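Local coordinates for protein 5-carboxyvanillate decarboxylase (PDB 4L6D) that probably decarboxylates 5-carboxyvanillate as a manganese-binding member of the amidohydrolase family, and accommodates vanillic acid beside the metal, at residues A[163-168]-A[216-221]. Residues are numbered along the deposited sequence; the frame is centred on the assembly and turned at random.
Sequences AIEASG and DRFPRL
The carboxylate of E165 lies across the turn that follows helix 214-217, with E165 CD 3.7 Å from F218 CB, one oxygen bonded by the turn's backbone and the other lying at the F218 ring edge. CG is anti to the backbone N (chi1 -170°) and the chain runs on extended, which carries the acid group from the flank of helix 158-167 over to the neighbouring loop. There OE2 takes the amide hydrogen of R220 on its anti lone pair, with R220 N 2.9 Å from E165 OE2 and a nearly straight N-H...O angle of 163°. E165 OE2 also rests against P219 CD at 3.3 Å; the proline nitrogen is close by but has no hydrogen to give. OE1 sits in the plane of the F218 ring, at its CD1 edge, and the carboxylate stands almost perpendicular to the ring; R217 CG packs over one face of that ring. F218 to L221 form a type I beta turn. In the (beta/alpha)8 barrel of the amidohydrolase fold, this turn leads into strand 223-225, next in the sheet to strand 171-174, which follows helix 158-167. Two waters add bridges: one donates to E165 OE1 and R217 O, the other to the carbonyl oxygens of E165 and R220. The R220 side chain, bent at chi2 and chi3, leads its guanidinium away from the acid, leaving R220 NE 6.3 Å from E165 OE2. On the buried side, L221 CD2 meets I164 CG2 at 3.8 Å, and F161 of the same helix also touches L221 and F218.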
ATOM      1  N   ALA A 163     -13.074   6.703 -24.758  1.00  7.29           N
ATOM      2  CA  ALA A 163     -12.180   6.853 -25.899  1.00  7.04           C
ATOM      3  C   ALA A 163     -10.980   5.917 -25.804  1.00  6.58           C
ATOM      4  O   ALA A 163     -10.551   5.368 -26.818  1.00  8.85           O
ATOM      5  CB  ALA A 163     -11.725   8.311 -26.042  1.00  8.36           C
ATOM      6  N   ILE A 164     -10.434   5.732 -24.599  1.00  6.05           N
ATOM      7  CA  ILE A 164      -9.306   4.826 -24.427  1.00  5.76           C
ATOM      8  C   ILE A 164      -9.732   3.407 -24.785  1.00  6.54           C
ATOM      9  O   ILE A 164      -9.067   2.732 -25.582  1.00  6.30           O
ATOM     10  CB  ILE A 164      -8.717   4.883 -23.007  1.00  5.43           C
ATOM     11  CG1 ILE A 164      -8.105   6.262 -22.745  1.00  6.26           C
ATOM     12  CG2 ILE A 164      -7.672   3.775 -22.829  1.00  6.61           C
ATOM     13  CD1 ILE A 164      -7.512   6.404 -21.352  1.00  6.39           C
ATOM     14  N   GLU A 165     -10.855   2.957 -24.222  1.00  6.24           N
ATOM     15  CA  GLU A 165     -11.359   1.631 -24.562  1.00  6.05           C
ATOM     16  C   GLU A 165     -11.525   1.441 -26.066  1.00  7.34           C
ATOM     17  O   GLU A 165     -11.080   0.435 -26.621  1.00  9.20           O
ATOM     18  CB  GLU A 165     -12.685   1.344 -23.866  1.00  8.44           C
ATOM     19  CG  GLU A 165     -13.087  -0.101 -24.019  1.00  8.25           C
ATOM     20  CD  GLU A 165     -14.488  -0.380 -23.538  1.00  8.30           C
ATOM     21  OE1 GLU A 165     -15.359   0.502 -23.672  1.00  9.20           O
ATOM     22  OE2 GLU A 165     -14.712  -1.500 -23.035  1.00  8.54           O
ATOM     23  N   ALA A 166     -12.152   2.408 -26.725  1.00  6.54           N
ATOM     24  CA  ALA A 166     -12.425   2.294 -28.151  1.00  6.89           C
ATOM     25  C   ALA A 166     -11.139   2.293 -28.980  1.00  7.77           C
ATOM     26  O   ALA A 166     -11.088   1.689 -30.054  1.00 11.48           O
ATOM     27  CB  ALA A 166     -13.342   3.425 -28.601  1.00  9.61           C
ATOM     28  N   SER A 167     -10.108   2.977 -28.487  1.00  7.76           N
ATOM     29  CA  SER A 167      -8.854   3.093 -29.231  1.00 10.22           C
ATOM     30  C   SER A 167      -8.069   1.796 -29.253  1.00  9.42           C
ATOM     31  O   SER A 167      -7.263   1.575 -30.152  1.00  9.76           O
ATOM     32  CB  SER A 167      -7.963   4.188 -28.640  1.00  7.95           C
ATOM     33  OG  SER A 167      -7.389   3.767 -27.405  1.00  7.93           O
ATOM     34  N   GLY A 168      -8.264   0.961 -28.235  1.00  7.55           N
ATOM     35  CA  GLY A 168      -7.480  -0.253 -28.083  1.00  7.51           C
ATOM     36  C   GLY A 168      -6.113  -0.031 -27.440  1.00  7.35           C
ATOM     37  O   GLY A 168      -5.364  -0.989 -27.224  1.00  9.60           O
ATOM     38  N   ASP A 216     -16.634  -2.812 -15.441  1.00  7.30           N
ATOM     39  CA  ASP A 216     -17.876  -3.344 -16.001  1.00  6.45           C
ATOM     40  C   ASP A 216     -18.397  -2.379 -17.064  1.00  7.19           C
ATOM     41  O   ASP A 216     -18.988  -2.801 -18.059  1.00  8.31           O
ATOM     42  CB  ASP A 216     -18.940  -3.579 -14.927  1.00  6.71           C
ATOM     43  CG  ASP A 216     -18.669  -4.827 -14.106  1.00  9.31           C
ATOM     44  OD1 ASP A 216     -17.834  -5.673 -14.517  1.00  8.15           O
ATOM     45  OD2 ASP A 216     -19.313  -4.965 -13.049  1.00  8.65           O
ATOM     46  N   ARG A 217     -18.180  -1.085 -16.855  1.00  9.72           N
ATOM     47  CA  ARG A 217     -18.603  -0.085 -17.831  1.00  9.32           C
ATOM     48  C   ARG A 217     -17.729  -0.139 -19.082  1.00  8.60           C
ATOM     49  O   ARG A 217     -18.231  -0.011 -20.199  1.00  9.47           O
ATOM     50  CB  ARG A 217     -18.549   1.310 -17.209  1.00  8.17           C
ATOM     51  CG  ARG A 217     -19.072   2.417 -18.099  1.00 12.32           C
ATOM     52  CD  ARG A 217     -19.015   3.754 -17.377  1.00 17.24           C
ATOM     53  NE  ARG A 217     -20.072   3.887 -16.379  1.00 21.95           N
ATOM     54  CZ  ARG A 217     -21.276   4.392 -16.636  1.00 26.89           C
ATOM     55  NH1 ARG A 217     -21.580   4.804 -17.861  1.00 31.16           N
ATOM     56  NH2 ARG A 217     -22.178   4.478 -15.671  1.00 31.75           N
ATOM     57  N   PHE A 218     -16.426  -0.327 -18.889  1.00  7.30           N
ATOM     58  CA  PHE A 218     -15.472  -0.386 -20.000  1.00  6.49           C
ATOM     59  C   PHE A 218     -14.614  -1.643 -19.887  1.00  7.48           C
ATOM     60  O   PHE A 218     -13.436  -1.577 -19.504  1.00  6.90           O
ATOM     61  CB  PHE A 218     -14.564   0.849 -20.013  1.00  5.98           C
ATOM     62  CG  PHE A 218     -15.302   2.163 -19.992  1.00  7.60           C
ATOM     63  CD1 PHE A 218     -16.012   2.603 -21.097  1.00  8.80           C
ATOM     64  CD2 PHE A 218     -15.252   2.971 -18.868  1.00  7.47           C
ATOM     65  CE1 PHE A 218     -16.688   3.825 -21.071  1.00  8.07           C
ATOM     66  CE2 PHE A 218     -15.915   4.190 -18.837  1.00  6.81           C
ATOM     67  CZ  PHE A 218     -16.631   4.621 -19.949  1.00  7.84           C
ATOM     68  N   PRO A 219     -15.211  -2.802 -20.197  1.00  6.11           N
ATOM     69  CA  PRO A 219     -14.548  -4.080 -19.917  1.00  7.51           C
ATOM     70  C   PRO A 219     -13.334  -4.363 -20.783  1.00  6.60           C
ATOM     71  O   PRO A 219     -12.578  -5.260 -20.438  1.00  6.86           O
ATOM     72  CB  PRO A 219     -15.652  -5.114 -20.179  1.00  6.29           C
ATOM     73  CG  PRO A 219     -16.580  -4.441 -21.151  1.00  7.07           C
ATOM     74  CD  PRO A 219     -16.579  -2.988 -20.708  1.00  7.35           C
ATOM     75  N   ARG A 220     -13.138  -3.622 -21.876  1.00  6.66           N
ATOM     76  CA  ARG A 220     -11.959  -3.851 -22.711  1.00  6.20           C
ATOM     77  C   ARG A 220     -10.795  -2.903 -22.416  1.00  8.83           C
ATOM     78  O   ARG A 220      -9.803  -2.913 -23.135  1.00 10.53           O
ATOM     79  CB  ARG A 220     -12.301  -3.760 -24.199  1.00  7.94           C
ATOM     80  CG  ARG A 220     -13.319  -4.784 -24.653  1.00 12.87           C
ATOM     81  CD  ARG A 220     -12.677  -6.135 -24.896  1.00 22.54           C
ATOM     82  NE  ARG A 220     -11.667  -6.118 -25.953  1.00 24.13           N
ATOM     83  CZ  ARG A 220     -11.928  -6.173 -27.257  1.00 27.69           C
ATOM     84  NH1 ARG A 220     -13.178  -6.228 -27.695  1.00 27.81           N
ATOM     85  NH2 ARG A 220     -10.930  -6.162 -28.130  1.00 31.51           N
ATOM     86  N   LEU A 221     -10.900  -2.083 -21.373  1.00  6.43           N
ATOM     87  CA  LEU A 221      -9.766  -1.264 -20.963  1.00  5.92           C
ATOM     88  C   LEU A 221      -8.553  -2.111 -20.604  1.00  8.49           C
ATOM     89  O   LEU A 221      -8.690  -3.170 -19.978  1.00  9.21           O
ATOM     90  CB  LEU A 221     -10.120  -0.455 -19.727  1.00  9.31           C
ATOM     91  CG  LEU A 221     -10.922   0.815 -19.903  1.00 10.10           C
ATOM     92  CD1 LEU A 221     -11.170   1.421 -18.531  1.00 10.44           C
ATOM     93  CD2 LEU A 221     -10.163   1.799 -20.809  1.00 11.37           C
TER
HETATM   94  O   HOH W   1     -17.938   0.153 -22.947  1.00 11.20           O
HETATM   95  O   HOH W   2      -9.163  -1.067 -25.194  1.00 11.64           O